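Local atomic coordinates of iron-sulfur cluster assembly scaffold protein IscU (PDB entry 1SU0), a protein that probably serves as a scaffold on which iron-sulfur clusters are assembled with the help of IscS before being handed to other proteins, and binds zinc here. Residues 69-74 / 130-135; 77-82 / 88-93. One frame throughout, in Å; residues are numbered along the deposited sequence.

Contact 1: 69-74 / 130-135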
loop_
_atom_site.group_PDB
_atom_site.type_symbol
_atom_site.label_atom_id
_atom_site.label_comp_id
_atom_site.label_asym_id
_atom_site.label_seq_id
_atom_site.Cartn_x
_atom_site.Cartn_y
_atom_site.Cartn_z
ATOM N N THR A 69 -0.585 -6.277 -5.527
ATOM C CA THR A 69 -1.903 -6.367 -4.922
ATOM C C THR A 69 -1.789 -6.484 -3.414
ATOM O O THR A 69 -2.458 -5.753 -2.669
ATOM C CB THR A 69 -2.631 -7.625 -5.460
ATOM O OG1 THR A 69 -2.767 -7.522 -6.880
ATOM C CG2 THR A 69 -4.068 -7.704 -4.957
ATOM N N ALA A 70 -0.959 -7.433 -2.972
ATOM C CA ALA A 70 -0.681 -7.584 -1.559
ATOM C C ALA A 70 -0.351 -6.214 -0.969
ATOM O O ALA A 70 -0.968 -5.789 -0.033
ATOM C CB ALA A 70 0.449 -8.559 -1.325
ATOM N N SER A 71 0.592 -5.513 -1.574
ATOM C CA SER A 71 1.101 -4.244 -1.036
ATOM C C SER A 71 0.025 -3.158 -0.985
ATOM O O SER A 71 -0.009 -2.374 -0.053
ATOM C CB SER A 71 2.266 -3.763 -1.882
ATOM O OG SER A 71 2.906 -2.692 -1.244
ATOM N N SER A 72 -0.888 -3.143 -1.966
ATOM C CA SER A 72 -1.988 -2.207 -1.926
ATOM C C SER A 72 -2.901 -2.516 -0.765
ATOM O O SER A 72 -3.304 -1.626 -0.003
ATOM C CB SER A 72 -2.760 -2.256 -3.237
ATOM O OG SER A 72 -1.883 -1.953 -4.306
ATOM N N SER A 73 -3.207 -3.792 -0.603
ATOM C CA SER A 73 -4.130 -4.218 0.424
ATOM C C SER A 73 -3.559 -3.866 1.793
ATOM O O SER A 73 -4.229 -3.271 2.634
ATOM C CB SER A 73 -4.401 -5.710 0.252
ATOM O OG SER A 73 -5.079 -6.234 1.356
ATOM N N MET A 74 -2.299 -4.194 2.003
ATOM C CA MET A 74 -1.633 -3.900 3.274
ATOM C C MET A 74 -1.481 -2.383 3.539
ATOM O O MET A 74 -1.600 -1.910 4.669
ATOM C CB MET A 74 -0.269 -4.575 3.283
ATOM C CG MET A 74 -0.309 -6.104 3.244
ATOM S SD MET A 74 1.431 -6.832 2.617
ATOM C CE MET A 74 1.344 -8.682 3.339
ATOM N N LEU A 130 3.594 1.255 -5.594
ATOM C CA LEU A 130 2.500 1.829 -6.371
ATOM C C LEU A 130 1.345 2.348 -5.524
ATOM O O LEU A 130 0.907 3.488 -5.678
ATOM C CB LEU A 130 1.979 0.803 -7.401
ATOM C CG LEU A 130 0.845 1.209 -8.372
ATOM C CD1 LEU A 130 1.003 2.572 -8.983
ATOM C CD2 LEU A 130 0.734 0.181 -9.482
ATOM N N ALA A 131 0.848 1.515 -4.628
ATOM C CA ALA A 131 -0.271 1.897 -3.770
ATOM C C ALA A 131 0.094 3.092 -2.892
ATOM O O ALA A 131 -0.691 4.043 -2.738
ATOM C CB ALA A 131 -0.674 0.758 -2.923
ATOM N N TRP A 132 1.294 3.040 -2.329
ATOM C CA TRP A 132 1.749 4.102 -1.461
ATOM C C TRP A 132 1.769 5.441 -2.184
ATOM O O TRP A 132 1.379 6.441 -1.615
ATOM C CB TRP A 132 3.117 3.750 -0.878
ATOM C CG TRP A 132 3.021 2.624 0.071
ATOM C CD1 TRP A 132 3.250 1.303 -0.199
ATOM C CD2 TRP A 132 2.604 2.693 1.436
ATOM N NE1 TRP A 132 3.010 0.551 0.920
ATOM C CE2 TRP A 132 2.633 1.380 1.947
ATOM C CE3 TRP A 132 2.219 3.739 2.291
ATOM C CZ2 TRP A 132 2.291 1.081 3.265
ATOM C CZ3 TRP A 132 1.868 3.439 3.602
ATOM C CH2 TRP A 132 1.915 2.127 4.075
ATOM N N ASN A 133 2.164 5.435 -3.451
ATOM C CA ASN A 133 2.256 6.664 -4.249
ATOM C C ASN A 133 0.896 7.152 -4.705
ATOM O O ASN A 133 0.705 8.340 -4.911
ATOM C CB ASN A 133 3.200 6.456 -5.437
ATOM C CG ASN A 133 4.617 6.075 -4.995
ATOM O OD1 ASN A 133 5.487 5.823 -5.821
ATOM N ND2 ASN A 133 4.832 5.982 -3.679
ATOM N N ALA A 134 -0.063 6.245 -4.842
ATOM C CA ALA A 134 -1.437 6.644 -5.159
ATOM C C ALA A 134 -2.048 7.269 -3.917
ATOM O O ALA A 134 -2.963 8.085 -4.005
ATOM C CB ALA A 134 -2.275 5.456 -5.639
ATOM N N LEU A 135 -1.531 6.878 -2.760
ATOM C CA LEU A 135 -1.925 7.490 -1.516
ATOM C C LEU A 135 -1.340 8.887 -1.439
ATOM O O LEU A 135 -2.064 9.834 -1.156
ATOM C CB LEU A 135 -1.454 6.657 -0.321
ATOM C CG LEU A 135 -1.844 7.216 1.043
ATOM C CD1 LEU A 135 -3.330 7.479 1.106
ATOM C CD2 LEU A 135 -1.442 6.248 2.129
HETATM O O HOH W 1 2.264 -2.291 1.446
#

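Contact 2: 77-82 / 88-93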
loop_
_atom_site.group_PDB
_atom_site.type_symbol
_atom_site.label_atom_id
_atom_site.label_comp_id
_atom_site.label_asym_id
_atom_site.label_seq_id
_atom_site.Cartn_x
_atom_site.Cartn_y
_atom_site.Cartn_z
ATOM N N ASP A 77 -4.665 -1.033 5.199
ATOM C CA ASP A 77 -4.749 -1.364 6.594
ATOM C C ASP A 77 -3.889 -0.386 7.400
ATOM O O ASP A 77 -4.270 0.030 8.498
ATOM C CB ASP A 77 -4.223 -2.776 6.845
ATOM C CG ASP A 77 -5.217 -3.869 6.513
ATOM O OD1 ASP A 77 -6.370 -3.607 6.125
ATOM O OD2 ASP A 77 -4.897 -5.063 6.636
ATOM N N ALA A 78 -2.724 -0.039 6.853
ATOM C CA ALA A 78 -1.705 0.721 7.588
ATOM C C ALA A 78 -2.018 2.193 7.740
ATOM O O ALA A 78 -1.479 2.842 8.633
ATOM C CB ALA A 78 -0.336 0.584 6.907
ATOM N N VAL A 79 -2.846 2.728 6.858
ATOM C CA VAL A 79 -3.031 4.169 6.767
ATOM C C VAL A 79 -4.416 4.638 7.210
ATOM O O VAL A 79 -4.634 5.834 7.421
ATOM C CB VAL A 79 -2.752 4.676 5.329
ATOM C CG1 VAL A 79 -1.354 4.263 4.887
ATOM C CG2 VAL A 79 -3.807 4.205 4.354
ATOM N N ILE A 80 -5.343 3.694 7.338
ATOM C CA ILE A 80 -6.729 4.021 7.594
ATOM C C ILE A 80 -6.805 4.762 8.923
ATOM O O ILE A 80 -6.428 4.240 9.979
ATOM C CB ILE A 80 -7.634 2.734 7.529
ATOM C CG1 ILE A 80 -9.112 3.088 7.299
ATOM C CG2 ILE A 80 -7.461 1.842 8.748
ATOM C CD1 ILE A 80 -9.651 4.161 8.176
ATOM N N GLY A 81 -7.254 6.010 8.831
ATOM C CA GLY A 81 -7.485 6.861 9.978
ATOM C C GLY A 81 -6.236 7.517 10.489
ATOM O O GLY A 81 -6.093 7.639 11.709
ATOM N N LYS A 82 -5.356 7.980 9.591
ATOM C CA LYS A 82 -4.053 8.504 10.026
ATOM C C LYS A 82 -3.907 10.021 9.910
ATOM O O LYS A 82 -4.144 10.716 10.900
ATOM C CB LYS A 82 -2.905 7.776 9.317
ATOM C CG LYS A 82 -2.691 6.348 9.814
ATOM C CD LYS A 82 -2.031 6.316 11.184
ATOM C CE LYS A 82 -1.647 4.913 11.595
ATOM N NZ LYS A 82 -2.854 4.086 11.794
ATOM N N LEU A 88 1.869 9.914 5.186
ATOM C CA LEU A 88 3.011 10.237 4.331
ATOM C C LEU A 88 4.336 9.786 4.935
ATOM O O LEU A 88 5.282 9.484 4.217
ATOM C CB LEU A 88 3.071 11.743 4.032
ATOM C CG LEU A 88 2.817 12.163 2.582
ATOM C CD1 LEU A 88 1.418 11.766 2.092
ATOM C CD2 LEU A 88 3.031 13.669 2.440
ATOM N N ALA A 89 4.405 9.773 6.257
ATOM C CA ALA A 89 5.588 9.300 6.959
ATOM C C ALA A 89 5.727 7.787 6.795
ATOM O O ALA A 89 6.822 7.290 6.596
ATOM C CB ALA A 89 5.515 9.681 8.427
ATOM N N LEU A 90 4.613 7.073 6.867
ATOM C CA LEU A 90 4.599 5.636 6.687
ATOM C C LEU A 90 5.052 5.259 5.279
ATOM O O LEU A 90 5.831 4.331 5.091
ATOM C CB LEU A 90 3.197 5.100 6.931
ATOM C CG LEU A 90 2.740 5.158 8.377
ATOM C CD1 LEU A 90 1.332 4.671 8.431
ATOM C CD2 LEU A 90 3.611 4.281 9.257
ATOM N N ALA A 91 4.580 6.031 4.307
ATOM C CA ALA A 91 4.956 5.876 2.924
ATOM C C ALA A 91 6.453 5.985 2.787
ATOM O O ALA A 91 7.088 5.165 2.137
ATOM C CB ALA A 91 4.251 6.928 2.073
ATOM N N ASP A 92 7.022 6.990 3.425
ATOM C CA ASP A 92 8.458 7.139 3.445
ATOM C C ASP A 92 9.121 5.939 4.107
ATOM O O ASP A 92 10.121 5.459 3.615
ATOM C CB ASP A 92 8.849 8.456 4.146
ATOM C CG ASP A 92 8.641 9.686 3.245
ATOM O OD1 ASP A 92 9.109 10.761 3.656
ATOM O OD2 ASP A 92 8.049 9.696 2.124
ATOM N N ILE A 93 8.549 5.455 5.208
ATOM C CA ILE A 93 9.078 4.288 5.926
ATOM C C ILE A 93 9.073 3.032 5.064
ATOM O O ILE A 93 10.031 2.265 5.050
ATOM C CB ILE A 93 8.299 4.033 7.257
ATOM C CG1 ILE A 93 8.690 5.079 8.321
ATOM C CG2 ILE A 93 8.582 2.646 7.823
ATOM C CD1 ILE A 93 7.626 5.283 9.405
#

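Contact 1: 69-74 / 130-135
Ala131 meets Ser72 where segments 69-74, on helix 66-79, and 130-135, on helix 122-139, come closest, and the packing part of the contact rests on this pair. The methyl of Ala131 points at the other helix and lies 3.3 Å from OG of Ser72 and 3.4 Å from CA of the same serine. With residues this small the backbones can draw near, Ser72 CA to Ala131 CA being 4.8 Å, and the short axes pass 8.7 Å apart at 41°. Ser72 OG, anti to its carbonyl carbon (chi1 -58°), folds back to hydrogen-bond the carbonyl of Ser68 one turn earlier, so the hydroxyl can sit against a methyl group without losing a polar partner.

The polar part runs through one water. It donates to the carbonyl oxygen of Ser71 at 2.7 Å and accepts the indole N-H of Trp132, NE1, at 3.0 Å, thereby satisfying the polar atom of the buried indole side chain. Ser71 OG stands at the edge of the indole, near its plane, 3.9 Å from NE1; it is hydrogen-bonded to the carbonyl of Ser128, earlier on helix 122-139.

Around this pairing, Ile44 of strand 43-50 touches Ser72, Leu130 and Ala134, tying both helices to the sheet, while Phe94 of helix 84-97 stacks on the Trp132 ring.

Contact 2: 77-82 / 88-93
Leu90 reaches from helix 84-97 to the end of helix 66-79, and one of its methyls, CD1, makes the close approaches of this contact. That methyl lies 3.4 Å from the carbonyl oxygen of Ala78, a close van der Waals approach on the more densely packed side. With CD1 anti to CA (chi2 177°) the leucine side chain is extended and sets CD1 against that carbonyl. Ala78, its small side chain directed at helix 84-97, leaves the approach open. Val79 adds a looser apolar touch, its CG1 being 4.5 Å from Leu90 CD1, and its branched side chain also reaches Trp132 and Leu135 of helix 122-139 and Ile58 of strand 55-63.

The two segments belong to consecutive helices of the NifU-like domain joined by a short turn: helix 66-79 ends, and a type II beta turn from Val79 to Lys82 redirects the chain into helix 84-97. Gly81 takes the third position of that turn with a positive phi of 82°, which glycine adopts easily.

Towards solvent the packing thins. Partly exposed Lys82 makes a single long contact, CE coming 4.4 Å from Leu90 CD1; a long, flexible side chain suits this border because it can bend to bring CE near the leucine while the charged NZ turns back over the end of helix 66-79.

Overall arrangement
Helix 66-79 serves both contacts, first against helix 122-139 and then, near its C-terminal end, against helix 84-97, so helix 66-79 packs against both of the others. The centres of contact 1 and contact 2 are about 11 Å apart, and side chains bridge the interval: Leu135 CD2 lies 3.4 Å from Val79 CG1, while Trp132 CZ3 is 3.6 Å from the same Val79 CG1. Contact 1 is the one near the metal, the side chain of Ser71 being about 9 Å from the zinc ion held by Cys40, Asp42, Cys65 and Cys127, an ion that probably takes the place of an iron-sulfur centre. Contact 2 lies away from that site.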